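Local atomic coordinates of methylocystis parvus OBBP MbnE (Methylocystis parvus OBBP, PDB entry 5ICQ), a protein that probably binds the copper-chelating peptide methanobactin in the periplasm, as a solute-binding protein of family 5 working with a transport system. Residues 146-151 against 181-186; 153-158 against 198-203; 266-271 against 275-280. All blocks are in the same frame, centred on the assembly; numbering follows the deposited sequence.

In the fold
Contacts 1 and 2 share helix 145-158, and their centres lie about 9 Å apart. Along the chain their segments alternate: 146-151, 153-158, 181-186, then 198-203. Contact 1 sets the first part of the helix on strand 180-184 of an antiparallel sheet. Contact 2 sets its last part on the loop after helix 193-198. A probable hydrogen bond from Leu203 N to Ser151 OG joins the two. Contact 3 comes later in the chain, about 43 Å from contact 1 and 34 Å from contact 2, centre to centre. It joins strand 262-268 of a mixed four-stranded sheet to helix 271-279. Contacts 1 and 2 thus belong to one region of the fold and contact 3 to another, built on a different sheet.

Contact 1 (146-151 against 181-186); sequences EDVLFS and VAYDLT
Val148 and Val181 meet with their branches crossing at a slant. Val181 CG2 lies against Val148 CB at 3.7 Å and also touches both methyls of Val148. With Val181 CG1 anti to the backbone N (chi1 -179°), CG2 sits beside that N and faces Val148, and CG1 is turned to Leu149. CG1 meets Leu149 CD2 at 3.9 Å, and the two side chains run past each other in opposite directions. CG1 also touches Val148 CG1. Tyr183 reaches back from farther along the strand. Its OH comes to 3.6 Å from Val148 CG1, an approach to a methyl and not a hydrogen bond. Its ring also meets that of Phe152. With an alanine here in place of Val181, the contacts of both methyls would go, and a gap would probably open beneath Val148 and Leu149. Ser151 OG bonds to Asp147 O at 2.9 Å. Asp147 O also accepts from Ser151 N, and the two donors reach it from opposite faces of the carbonyl plane. The axes of segments 146-151 and 181-184 come within 9.5 Å, their N-to-C directions 37° apart. This is apolar packing of a helix on a beta-sheet.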
ATOM      1  N   GLU A 146     -19.779 -23.913   7.068  1.00 14.07           N
ATOM      2  CA  GLU A 146     -18.831 -24.512   8.004  1.00 15.16           C
ATOM      3  C   GLU A 146     -17.388 -24.142   7.660  1.00 14.30           C
ATOM      4  O   GLU A 146     -16.578 -23.903   8.563  1.00 15.90           O
ATOM      5  CB  GLU A 146     -19.025 -26.035   8.022  1.00 21.65           C
ATOM      6  CG  GLU A 146     -18.103 -26.816   8.963  1.00 41.31           C
ATOM      7  CD  GLU A 146     -18.280 -28.340   8.859  1.00 56.78           C
ATOM      8  OE1 GLU A 146     -18.568 -28.848   7.749  1.00 58.68           O
ATOM      9  OE2 GLU A 146     -18.129 -29.033   9.893  1.00 58.67           O
ATOM     10  N   ASP A 147     -17.043 -24.076   6.363  1.00 14.51           N
ATOM     11  CA  ASP A 147     -15.688 -23.670   5.981  1.00 15.87           C
ATOM     12  C   ASP A 147     -15.432 -22.203   6.293  1.00 11.96           C
ATOM     13  O   ASP A 147     -14.320 -21.836   6.689  1.00 10.43           O
ATOM     14  CB  ASP A 147     -15.433 -23.924   4.492  1.00 13.05           C
ATOM     15  CG  ASP A 147     -15.516 -25.389   4.131  1.00 22.39           C
ATOM     16  OD1 ASP A 147     -14.660 -26.153   4.622  1.00 16.79           O
ATOM     17  OD2 ASP A 147     -16.430 -25.770   3.361  1.00 16.77           O
ATOM     18  N   VAL A 148     -16.434 -21.344   6.088  1.00 12.75           N
ATOM     19  CA  VAL A 148     -16.253 -19.919   6.362  1.00 12.19           C
ATOM     20  C   VAL A 148     -16.058 -19.681   7.854  1.00 14.33           C
ATOM     21  O   VAL A 148     -15.198 -18.891   8.259  1.00 13.49           O
ATOM     22  CB  VAL A 148     -17.443 -19.111   5.816  1.00 11.36           C
ATOM     23  CG1 VAL A 148     -17.264 -17.613   6.132  1.00 14.76           C
ATOM     24  CG2 VAL A 148     -17.596 -19.332   4.317  1.00 11.47           C
ATOM     25  N   LEU A 149     -16.860 -20.350   8.695  1.00 13.33           N
ATOM     26  CA  LEU A 149     -16.720 -20.176  10.142  1.00 16.85           C
ATOM     27  C   LEU A 149     -15.417 -20.782  10.650  1.00 13.98           C
ATOM     28  O   LEU A 149     -14.790 -20.239  11.568  1.00 13.60           O
ATOM     29  CB  LEU A 149     -17.916 -20.800  10.865  1.00 18.48           C
ATOM     30  CG  LEU A 149     -19.267 -20.111  10.646  1.00 23.09           C
ATOM     31  CD1 LEU A 149     -20.365 -20.821  11.432  1.00 24.35           C
ATOM     32  CD2 LEU A 149     -19.196 -18.640  11.036  1.00 23.90           C
ATOM     33  N   PHE A 150     -15.018 -21.929  10.094  1.00 11.52           N
ATOM     34  CA  PHE A 150     -13.715 -22.508  10.414  1.00 15.52           C
ATOM     35  C   PHE A 150     -12.588 -21.533  10.093  1.00 20.48           C
ATOM     36  O   PHE A 150     -11.649 -21.364  10.885  1.00 12.81           O
ATOM     37  CB  PHE A 150     -13.545 -23.811   9.629  1.00 12.61           C
ATOM     38  CG  PHE A 150     -12.116 -24.277   9.489  1.00 14.60           C
ATOM     39  CD1 PHE A 150     -11.508 -24.992  10.509  1.00 19.24           C
ATOM     40  CD2 PHE A 150     -11.400 -24.035   8.326  1.00 15.65           C
ATOM     41  CE1 PHE A 150     -10.202 -25.443  10.391  1.00 17.91           C
ATOM     42  CE2 PHE A 150     -10.083 -24.474   8.198  1.00 21.78           C
ATOM     43  CZ  PHE A 150      -9.486 -25.192   9.240  1.00 17.61           C
ATOM     44  N   SER A 151     -12.669 -20.879   8.929  1.00 10.36           N
ATOM     45  CA  SER A 151     -11.618 -19.953   8.523  1.00 13.20           C
ATOM     46  C   SER A 151     -11.618 -18.711   9.399  1.00 12.53           C
ATOM     47  O   SER A 151     -10.553 -18.219   9.794  1.00 15.24           O
ATOM     48  CB  SER A 151     -11.802 -19.572   7.053  1.00 12.33           C
ATOM     49  OG  SER A 151     -11.738 -20.715   6.211  1.00 13.57           O
ATOM     50  N   VAL A 181     -23.802 -17.281   6.075  1.00 16.46           N
ATOM     51  CA  VAL A 181     -22.960 -16.917   7.212  1.00 15.69           C
ATOM     52  C   VAL A 181     -23.405 -15.541   7.694  1.00 23.09           C
ATOM     53  O   VAL A 181     -23.327 -14.563   6.938  1.00 17.52           O
ATOM     54  CB  VAL A 181     -21.468 -16.897   6.846  1.00 20.98           C
ATOM     55  CG1 VAL A 181     -20.634 -16.525   8.074  1.00 17.09           C
ATOM     56  CG2 VAL A 181     -21.041 -18.239   6.270  1.00 22.12           C
ATOM     57  N   ALA A 182     -23.854 -15.464   8.949  1.00 21.58           N
ATOM     58  CA  ALA A 182     -24.364 -14.235   9.549  1.00 21.67           C
ATOM     59  C   ALA A 182     -23.355 -13.705  10.558  1.00 21.13           C
ATOM     60  O   ALA A 182     -22.993 -14.410  11.511  1.00 22.44           O
ATOM     61  CB  ALA A 182     -25.714 -14.485  10.223  1.00 23.19           C
ATOM     62  N   TYR A 183     -22.906 -12.469  10.353  1.00 16.97           N
ATOM     63  CA  TYR A 183     -22.016 -11.788  11.288  1.00 14.53           C
ATOM     64  C   TYR A 183     -22.790 -10.689  12.019  1.00 23.64           C
ATOM     65  O   TYR A 183     -23.361  -9.795  11.375  1.00 21.07           O
ATOM     66  CB  TYR A 183     -20.805 -11.182  10.576  1.00 15.69           C
ATOM     67  CG  TYR A 183     -19.813 -12.181  10.024  1.00 19.75           C
ATOM     68  CD1 TYR A 183     -18.932 -12.849  10.863  1.00 21.63           C
ATOM     69  CD2 TYR A 183     -19.714 -12.411   8.654  1.00 19.29           C
ATOM     70  CE1 TYR A 183     -18.007 -13.744  10.364  1.00 20.62           C
ATOM     71  CE2 TYR A 183     -18.785 -13.309   8.144  1.00 16.84           C
ATOM     72  CZ  TYR A 183     -17.933 -13.968   9.002  1.00 19.05           C
ATOM     73  OH  TYR A 183     -17.013 -14.860   8.492  1.00 18.74           O
ATOM     74  N   ASP A 184     -22.798 -10.767  13.355  1.00 23.64           N
ATOM     75  CA  ASP A 184     -23.336  -9.745  14.247  1.00 22.20           C
ATOM     76  C   ASP A 184     -22.278  -8.690  14.546  1.00 16.88           C
ATOM     77  O   ASP A 184     -21.278  -8.978  15.210  1.00 23.17           O
ATOM     78  CB  ASP A 184     -23.841 -10.463  15.499  1.00 26.63           C
ATOM     79  CG  ASP A 184     -24.181  -9.531  16.675  1.00 46.88           C
ATOM     80  OD1 ASP A 184     -23.716  -8.402  16.784  1.00 61.47           O
ATOM     81  OD2 ASP A 184     -25.011  -9.952  17.505  1.00 47.71           O
ATOM     82  N   LEU A 185     -22.517  -7.451  14.094  1.00 16.64           N
ATOM     83  CA  LEU A 185     -21.611  -6.340  14.371  1.00 18.31           C
ATOM     84  C   LEU A 185     -22.269  -5.251  15.224  1.00 28.24           C
ATOM     85  O   LEU A 185     -21.867  -4.094  15.147  1.00 29.94           O
ATOM     86  CB  LEU A 185     -21.080  -5.728  13.068  1.00 24.35           C
ATOM     87  CG  LEU A 185     -20.666  -6.679  11.938  1.00 25.78           C
ATOM     88  CD1 LEU A 185     -20.204  -5.892  10.703  1.00 22.11           C
ATOM     89  CD2 LEU A 185     -19.592  -7.616  12.417  1.00 20.65           C
ATOM     90  N   THR A 186     -23.285  -5.576  16.031  1.00 30.65           N
ATOM     91  CA  THR A 186     -23.920  -4.532  16.843  1.00 29.85           C
ATOM     92  C   THR A 186     -22.934  -3.917  17.827  1.00 32.50           C
ATOM     93  O   THR A 186     -22.192  -4.628  18.512  1.00 30.42           O
ATOM     94  CB  THR A 186     -25.137  -5.049  17.613  1.00 39.33           C
ATOM     95  OG1 THR A 186     -24.858  -6.324  18.203  1.00 42.58           O
ATOM     96  CG2 THR A 186     -26.406  -5.064  16.758  1.00 41.87           C
TER

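Contact 2 (153-158 against 198-203); sequences DLLKAK and AIMPVL
Leu155 and Met200 meet because their first torsions send them toward each other. Leu155 CG is anti to its own carbonyl carbon (chi1 -67°), and this carries CD1 across to the loop. Met200 CG is anti to its backbone N (chi1 178°). The methionine chain then bends at its last torsion, chi3 74°, which carries CE away from Leu155 and toward the backbone of Val148, earlier on the helix.

One methyl does most of the work. Leu155 CD1 lies 3.6 Å from Met200 CG and also approaches the sulfur, SD, at 4.2 Å. The same methyl meets the proline ring next in the chain, with Leu155 CD1 to Pro201 CG at 3.9 Å. It touches Pro201 CD as well. Leu155 crosses both partners at a slant. A second, looser meeting lies one residue earlier on the helix. There Leu154 CD2 faces Leu203 CD1 at 4.2 Å, methyl to methyl. No hydrogen bond joins the two segments.

The surroundings extend this apolar layer. Tyr167 of helix 161-168 touches both Leu155 and Met200. Ser151, one helical turn before Leu155, receives the backbone N of Leu203 on its OG, and that bond holds the end of the loop segment beside the helix.

The contact is buried apolar packing of a non-regular connection against a helix. It joins the C-terminal half of helix 145-158 to the chain that follows helix 193-198.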
ATOM      1  N   ASP A 153     -12.692 -18.459  12.542  1.00 13.94           N
ATOM      2  CA  ASP A 153     -12.155 -18.816  13.858  1.00 19.73           C
ATOM      3  C   ASP A 153     -10.642 -18.993  13.827  1.00 19.84           C
ATOM      4  O   ASP A 153      -9.938 -18.546  14.742  1.00 18.69           O
ATOM      5  CB  ASP A 153     -12.810 -20.095  14.368  1.00 21.56           C
ATOM      6  CG  ASP A 153     -14.260 -19.897  14.732  1.00 34.21           C
ATOM      7  OD1 ASP A 153     -14.626 -18.766  15.123  1.00 32.37           O
ATOM      8  OD2 ASP A 153     -15.026 -20.881  14.643  1.00 35.45           O
ATOM      9  N   LEU A 154     -10.128 -19.664  12.794  1.00 15.20           N
ATOM     10  CA  LEU A 154      -8.692 -19.919  12.700  1.00 16.57           C
ATOM     11  C   LEU A 154      -7.915 -18.621  12.535  1.00 16.58           C
ATOM     12  O   LEU A 154      -6.887 -18.407  13.187  1.00 16.48           O
ATOM     13  CB  LEU A 154      -8.400 -20.857  11.527  1.00 18.94           C
ATOM     14  CG  LEU A 154      -6.930 -21.094  11.164  1.00 21.75           C
ATOM     15  CD1 LEU A 154      -6.198 -21.784  12.318  1.00 21.13           C
ATOM     16  CD2 LEU A 154      -6.829 -21.920   9.890  1.00 14.20           C
ATOM     17  N   LEU A 155      -8.391 -17.746  11.652  1.00 10.07           N
ATOM     18  CA  LEU A 155      -7.659 -16.520  11.369  1.00 13.27           C
ATOM     19  C   LEU A 155      -7.788 -15.520  12.507  1.00 15.32           C
ATOM     20  O   LEU A 155      -6.858 -14.738  12.756  1.00 16.36           O
ATOM     21  CB  LEU A 155      -8.158 -15.921  10.055  1.00 13.57           C
ATOM     22  CG  LEU A 155      -7.806 -16.808   8.864  1.00 10.88           C
ATOM     23  CD1 LEU A 155      -8.595 -16.409   7.609  1.00 15.26           C
ATOM     24  CD2 LEU A 155      -6.306 -16.774   8.597  1.00 17.51           C
ATOM     25  N   LYS A 156      -8.926 -15.529  13.202  1.00 12.83           N
ATOM     26  CA  LYS A 156      -9.066 -14.696  14.390  1.00 18.69           C
ATOM     27  C   LYS A 156      -8.034 -15.072  15.444  1.00 23.51           C
ATOM     28  O   LYS A 156      -7.489 -14.201  16.132  1.00 23.55           O
ATOM     29  CB  LYS A 156     -10.473 -14.827  14.966  1.00 19.08           C
ATOM     30  CG  LYS A 156     -10.677 -13.983  16.218  1.00 21.66           C
ATOM     31  CD  LYS A 156     -12.153 -13.813  16.553  1.00 27.80           C
ATOM     32  CE  LYS A 156     -12.707 -15.018  17.277  1.00 41.82           C
ATOM     33  NZ  LYS A 156     -13.815 -14.616  18.199  1.00 51.12           N
ATOM     34  N   ALA A 157      -7.739 -16.364  15.571  1.00 16.40           N
ATOM     35  CA  ALA A 157      -6.773 -16.817  16.565  1.00 19.46           C
ATOM     36  C   ALA A 157      -5.334 -16.746  16.064  1.00 25.18           C
ATOM     37  O   ALA A 157      -4.431 -16.463  16.857  1.00 24.28           O
ATOM     38  CB  ALA A 157      -7.106 -18.247  16.999  1.00 19.69           C
ATOM     39  N   LYS A 158      -5.091 -16.974  14.766  1.00 17.47           N
ATOM     40  CA  LYS A 158      -3.728 -17.196  14.287  1.00 19.37           C
ATOM     41  C   LYS A 158      -3.324 -16.311  13.114  1.00 18.29           C
ATOM     42  O   LYS A 158      -2.243 -16.520  12.547  1.00 20.30           O
ATOM     43  CB  LYS A 158      -3.534 -18.666  13.879  1.00 20.56           C
ATOM     44  CG  LYS A 158      -3.812 -19.676  14.980  1.00 26.99           C
ATOM     45  CD  LYS A 158      -2.927 -19.421  16.185  1.00 40.85           C
ATOM     46  CE  LYS A 158      -2.335 -20.715  16.717  1.00 54.16           C
ATOM     47  NZ  LYS A 158      -3.379 -21.657  17.216  1.00 58.15           N
ATOM     48  N   ALA A 198     -15.514  -9.674   4.110  1.00 11.37           N
ATOM     49  CA  ALA A 198     -15.802 -10.136   2.759  1.00 12.86           C
ATOM     50  C   ALA A 198     -14.556 -10.570   1.996  1.00 14.74           C
ATOM     51  O   ALA A 198     -14.675 -11.341   1.038  1.00 14.22           O
ATOM     52  CB  ALA A 198     -16.527  -9.033   1.991  1.00 10.79           C
ATOM     53  N   ILE A 199     -13.367 -10.093   2.364  1.00  9.47           N
ATOM     54  CA  ILE A 199     -12.167 -10.498   1.646  1.00 10.19           C
ATOM     55  C   ILE A 199     -11.363 -11.546   2.408  1.00 10.93           C
ATOM     56  O   ILE A 199     -10.260 -11.893   1.982  1.00 11.34           O
ATOM     57  CB  ILE A 199     -11.295  -9.283   1.283  1.00 13.89           C
ATOM     58  CG1 ILE A 199     -10.885  -8.507   2.539  1.00 10.71           C
ATOM     59  CG2 ILE A 199     -12.036  -8.372   0.306  1.00 14.09           C
ATOM     60  CD1 ILE A 199      -9.921  -7.311   2.223  1.00 15.60           C
ATOM     61  N   MET A 200     -11.886 -12.059   3.520  1.00 10.59           N
ATOM     62  CA  MET A 200     -11.226 -13.159   4.219  1.00 11.28           C
ATOM     63  C   MET A 200     -11.100 -14.361   3.281  1.00 14.07           C
ATOM     64  O   MET A 200     -12.058 -14.685   2.575  1.00 11.02           O
ATOM     65  CB  MET A 200     -12.040 -13.561   5.455  1.00 13.27           C
ATOM     66  CG  MET A 200     -11.466 -14.738   6.229  1.00 12.53           C
ATOM     67  SD  MET A 200     -12.678 -15.490   7.336  1.00 17.09           S
ATOM     68  CE  MET A 200     -13.706 -16.338   6.136  1.00 17.65           C
ATOM     69  N   PRO A 201      -9.944 -15.035   3.235  1.00 10.15           N
ATOM     70  CA  PRO A 201      -9.844 -16.255   2.419  1.00  9.39           C
ATOM     71  C   PRO A 201     -10.678 -17.373   3.014  1.00 10.98           C
ATOM     72  O   PRO A 201     -10.782 -17.506   4.235  1.00 10.47           O
ATOM     73  CB  PRO A 201      -8.351 -16.595   2.471  1.00 12.37           C
ATOM     74  CG  PRO A 201      -7.909 -16.034   3.805  1.00 17.27           C
ATOM     75  CD  PRO A 201      -8.670 -14.740   3.925  1.00 12.00           C
ATOM     76  N   VAL A 202     -11.273 -18.186   2.147  1.00 11.67           N
ATOM     77  CA  VAL A 202     -12.104 -19.302   2.590  1.00  6.90           C
ATOM     78  C   VAL A 202     -11.285 -20.578   2.453  1.00 11.04           C
ATOM     79  O   VAL A 202     -10.941 -20.997   1.342  1.00 11.26           O
ATOM     80  CB  VAL A 202     -13.416 -19.392   1.803  1.00  9.57           C
ATOM     81  CG1 VAL A 202     -14.222 -20.598   2.286  1.00 13.00           C
ATOM     82  CG2 VAL A 202     -14.233 -18.100   1.977  1.00 10.61           C
ATOM     83  N   LEU A 203     -10.969 -21.197   3.585  1.00 10.01           N
ATOM     84  CA  LEU A 203     -10.056 -22.327   3.696  1.00  7.41           C
ATOM     85  C   LEU A 203     -10.831 -23.611   3.974  1.00 10.05           C
ATOM     86  O   LEU A 203     -11.893 -23.570   4.607  1.00 11.27           O
ATOM     87  CB  LEU A 203      -9.041 -22.095   4.819  1.00  9.25           C
ATOM     88  CG  LEU A 203      -8.293 -20.760   4.705  1.00 14.17           C
ATOM     89  CD1 LEU A 203      -7.416 -20.537   5.916  1.00 18.89           C
ATOM     90  CD2 LEU A 203      -7.469 -20.706   3.429  1.00 12.19           C
TER

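Contact 3 (266-271 against 275-280); sequences QYFRDG and FEAFKA
Phe275 N donates to Gly271 O at 2.8 Å, with an N-H...O angle of 156°. This is an ordinary helical bond from one residue to the fourth before it, in the first turn of helix 271-279. Phe275 CB also lies 3.4 Å from Gly271 O. The other first-shell pair is apolar. The far end of the Phe268 ring meets the methyl of Ala277, with Phe268 CZ to Ala277 CB at 3.6 Å. CE2 of the ring is almost as near, so the methyl sits close to one C-C bond of the ring. It approaches the ring obliquely.

Phe268 owes this reach to its first torsion, chi1 -72°, which puts CG anti to the carbonyl carbon. Its backbone is fixed by hydrogen bonds to Leu70 of strand 65-71 and to Gly72 just after it. Ile283 touches both Phe268 and Ala277, so it closes the small apolar cluster.

Asp270 takes the N-cap position, and its backbone O bonds to Ser273 OG. Farther along the helix, Lys279 NZ forms a salt bridge with Glu276 OE2 at 3.1 Å. Lys279 CG rests over one face of the Phe275 ring, offset toward its rim.

The nearest atoms of Gly271 and a bound sulfate ion are about 3 Å apart. The ion probably came from the crystallisation liquor. Its place at the start of the helix is consistent with the partial positive charge of a helix N-terminus, which would attract an anion. Across the contact itself, one backbone bond and one small apolar meeting join the end of the strand to the helix.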
ATOM      1  N   GLN A 266       9.522 -18.063 -10.506  1.00 16.74           N
ATOM      2  CA  GLN A 266      10.918 -18.379 -10.220  1.00 16.77           C
ATOM      3  C   GLN A 266      11.538 -17.285  -9.366  1.00 17.13           C
ATOM      4  O   GLN A 266      11.331 -16.095  -9.624  1.00 16.64           O
ATOM      5  CB  GLN A 266      11.732 -18.525 -11.504  1.00 20.51           C
ATOM      6  CG  GLN A 266      11.181 -19.502 -12.514  1.00 27.76           C
ATOM      7  CD  GLN A 266      12.011 -19.502 -13.784  1.00 27.92           C
ATOM      8  OE1 GLN A 266      13.168 -19.091 -13.770  1.00 30.40           O
ATOM      9  NE2 GLN A 266      11.427 -19.961 -14.884  1.00 28.60           N
ATOM     10  N   TYR A 267      12.319 -17.693  -8.368  1.00 17.44           N
ATOM     11  CA  TYR A 267      12.932 -16.774  -7.422  1.00 15.06           C
ATOM     12  C   TYR A 267      14.421 -16.632  -7.715  1.00 16.71           C
ATOM     13  O   TYR A 267      15.093 -17.610  -8.058  1.00 16.06           O
ATOM     14  CB  TYR A 267      12.700 -17.242  -5.978  1.00 17.03           C
ATOM     15  CG  TYR A 267      11.312 -16.879  -5.488  1.00 21.99           C
ATOM     16  CD1 TYR A 267      10.193 -17.596  -5.907  1.00 18.34           C
ATOM     17  CD2 TYR A 267      11.119 -15.803  -4.637  1.00 19.60           C
ATOM     18  CE1 TYR A 267       8.927 -17.255  -5.477  1.00 18.33           C
ATOM     19  CE2 TYR A 267       9.849 -15.454  -4.200  1.00 19.51           C
ATOM     20  CZ  TYR A 267       8.759 -16.193  -4.623  1.00 20.68           C
ATOM     21  OH  TYR A 267       7.501 -15.852  -4.192  1.00 23.88           O
ATOM     22  N   PHE A 268      14.922 -15.404  -7.583  1.00 19.36           N
ATOM     23  CA  PHE A 268      16.279 -15.058  -7.984  1.00 20.71           C
ATOM     24  C   PHE A 268      16.998 -14.346  -6.847  1.00 24.37           C
ATOM     25  O   PHE A 268      16.417 -13.491  -6.173  1.00 25.21           O
ATOM     26  CB  PHE A 268      16.286 -14.161  -9.244  1.00 18.71           C
ATOM     27  CG  PHE A 268      15.902 -14.886 -10.510  1.00 20.77           C
ATOM     28  CD1 PHE A 268      14.570 -15.051 -10.855  1.00 18.34           C
ATOM     29  CD2 PHE A 268      16.878 -15.410 -11.351  1.00 21.87           C
ATOM     30  CE1 PHE A 268      14.221 -15.726 -12.019  1.00 15.02           C
ATOM     31  CE2 PHE A 268      16.535 -16.086 -12.514  1.00 27.38           C
ATOM     32  CZ  PHE A 268      15.202 -16.248 -12.846  1.00 22.09           C
ATOM     33  N   ARG A 269      18.277 -14.699  -6.677  1.00 36.66           N
ATOM     34  CA  ARG A 269      19.230 -14.127  -5.726  1.00 47.09           C
ATOM     35  C   ARG A 269      19.057 -12.629  -5.517  1.00 38.88           C
ATOM     36  O   ARG A 269      18.733 -12.178  -4.413  1.00 38.09           O
ATOM     37  CB  ARG A 269      20.672 -14.381  -6.195  1.00 59.42           C
ATOM     38  CG  ARG A 269      21.176 -15.824  -6.113  1.00 66.80           C
ATOM     39  CD  ARG A 269      20.474 -16.752  -7.098  1.00 72.32           C
ATOM     40  NE  ARG A 269      20.657 -16.342  -8.489  1.00 71.82           N
ATOM     41  CZ  ARG A 269      20.000 -16.876  -9.515  1.00 69.49           C
ATOM     42  NH1 ARG A 269      19.110 -17.837  -9.307  1.00 67.60           N
ATOM     43  NH2 ARG A 269      20.233 -16.451 -10.749  1.00 70.95           N
ATOM     44  N   ASP A 270      19.304 -11.844  -6.561  1.00 41.20           N
ATOM     45  CA  ASP A 270      19.176 -10.398  -6.462  1.00 49.37           C
ATOM     46  C   ASP A 270      18.811  -9.831  -7.827  1.00 38.60           C
ATOM     47  O   ASP A 270      18.618 -10.567  -8.803  1.00 30.88           O
ATOM     48  CB  ASP A 270      20.458  -9.756  -5.917  1.00 56.97           C
ATOM     49  CG  ASP A 270      21.680 -10.044  -6.779  1.00 62.49           C
ATOM     50  OD1 ASP A 270      22.771  -9.550  -6.421  1.00 70.35           O
ATOM     51  OD2 ASP A 270      21.565 -10.764  -7.798  1.00 54.34           O
ATOM     52  N   GLY A 271      18.751  -8.500  -7.886  1.00 38.44           N
ATOM     53  CA  GLY A 271      18.189  -7.832  -9.047  1.00 35.66           C
ATOM     54  C   GLY A 271      18.928  -8.116 -10.341  1.00 24.02           C
ATOM     55  O   GLY A 271      18.308  -8.229 -11.399  1.00 26.66           O
ATOM     56  N   PHE A 275      17.341  -9.552 -13.684  1.00 19.72           N
ATOM     57  CA  PHE A 275      17.349  -8.772 -14.920  1.00 20.44           C
ATOM     58  C   PHE A 275      17.983  -9.551 -16.064  1.00 16.09           C
ATOM     59  O   PHE A 275      17.486  -9.509 -17.197  1.00 18.58           O
ATOM     60  CB  PHE A 275      18.082  -7.446 -14.694  1.00 21.31           C
ATOM     61  CG  PHE A 275      17.988  -6.477 -15.854  1.00 19.06           C
ATOM     62  CD1 PHE A 275      16.775  -6.237 -16.486  1.00 17.39           C
ATOM     63  CD2 PHE A 275      19.109  -5.784 -16.286  1.00 26.57           C
ATOM     64  CE1 PHE A 275      16.684  -5.338 -17.537  1.00 24.46           C
ATOM     65  CE2 PHE A 275      19.022  -4.880 -17.332  1.00 28.51           C
ATOM     66  CZ  PHE A 275      17.809  -4.656 -17.956  1.00 25.89           C
ATOM     67  N   GLU A 276      19.081 -10.271 -15.794  1.00 19.78           N
ATOM     68  CA  GLU A 276      19.711 -11.060 -16.849  1.00 23.97           C
ATOM     69  C   GLU A 276      18.768 -12.132 -17.379  1.00 19.94           C
ATOM     70  O   GLU A 276      18.747 -12.407 -18.581  1.00 17.52           O
ATOM     71  CB  GLU A 276      21.008 -11.694 -16.342  1.00 35.50           C
ATOM     72  CG  GLU A 276      22.146 -10.702 -16.093  1.00 41.01           C
ATOM     73  CD  GLU A 276      22.481  -9.855 -17.312  1.00 46.46           C
ATOM     74  OE1 GLU A 276      22.470 -10.391 -18.442  1.00 50.23           O
ATOM     75  OE2 GLU A 276      22.756  -8.648 -17.136  1.00 49.04           O
ATOM     76  N   ALA A 277      17.981 -12.756 -16.499  1.00 24.15           N
ATOM     77  CA  ALA A 277      17.031 -13.765 -16.965  1.00 23.16           C
ATOM     78  C   ALA A 277      15.985 -13.150 -17.889  1.00 21.36           C
ATOM     79  O   ALA A 277      15.576 -13.771 -18.877  1.00 21.11           O
ATOM     80  CB  ALA A 277      16.361 -14.453 -15.777  1.00 22.33           C
ATOM     81  N   PHE A 278      15.547 -11.924 -17.590  1.00 18.03           N
ATOM     82  CA  PHE A 278      14.629 -11.229 -18.491  1.00 14.59           C
ATOM     83  C   PHE A 278      15.282 -10.967 -19.846  1.00 17.67           C
ATOM     84  O   PHE A 278      14.689 -11.229 -20.900  1.00 16.45           O
ATOM     85  CB  PHE A 278      14.165  -9.914 -17.866  1.00 12.45           C
ATOM     86  CG  PHE A 278      13.227  -9.142 -18.736  1.00 15.90           C
ATOM     87  CD1 PHE A 278      11.894  -9.517 -18.835  1.00 19.17           C
ATOM     88  CD2 PHE A 278      13.670  -8.046 -19.464  1.00 17.66           C
ATOM     89  CE1 PHE A 278      11.021  -8.811 -19.646  1.00 18.70           C
ATOM     90  CE2 PHE A 278      12.794  -7.334 -20.280  1.00 18.29           C
ATOM     91  CZ  PHE A 278      11.475  -7.720 -20.371  1.00 15.34           C
ATOM     92  N   LYS A 279      16.508 -10.441 -19.839  1.00 13.94           N
ATOM     93  CA  LYS A 279      17.179 -10.162 -21.104  1.00 21.88           C
ATOM     94  C   LYS A 279      17.378 -11.430 -21.929  1.00 21.83           C
ATOM     95  O   LYS A 279      17.297 -11.388 -23.162  1.00 19.18           O
ATOM     96  CB  LYS A 279      18.517  -9.474 -20.848  1.00 22.32           C
ATOM     97  CG  LYS A 279      18.385  -8.047 -20.355  1.00 27.21           C
ATOM     98  CD  LYS A 279      19.709  -7.302 -20.507  1.00 35.13           C
ATOM     99  CE  LYS A 279      20.752  -7.809 -19.539  1.00 42.55           C
ATOM    100  NZ  LYS A 279      22.048  -7.076 -19.684  1.00 39.66           N
ATOM    101  N   ALA A 280      17.601 -12.567 -21.273  1.00 23.11           N
ATOM    102  CA  ALA A 280      17.778 -13.829 -21.975  1.00 25.32           C
ATOM    103  C   ALA A 280      16.465 -14.440 -22.447  1.00 26.86           C
ATOM    104  O   ALA A 280      16.494 -15.473 -23.118  1.00 25.07           O
ATOM    105  CB  ALA A 280      18.515 -14.831 -21.079  1.00 26.69           C
TER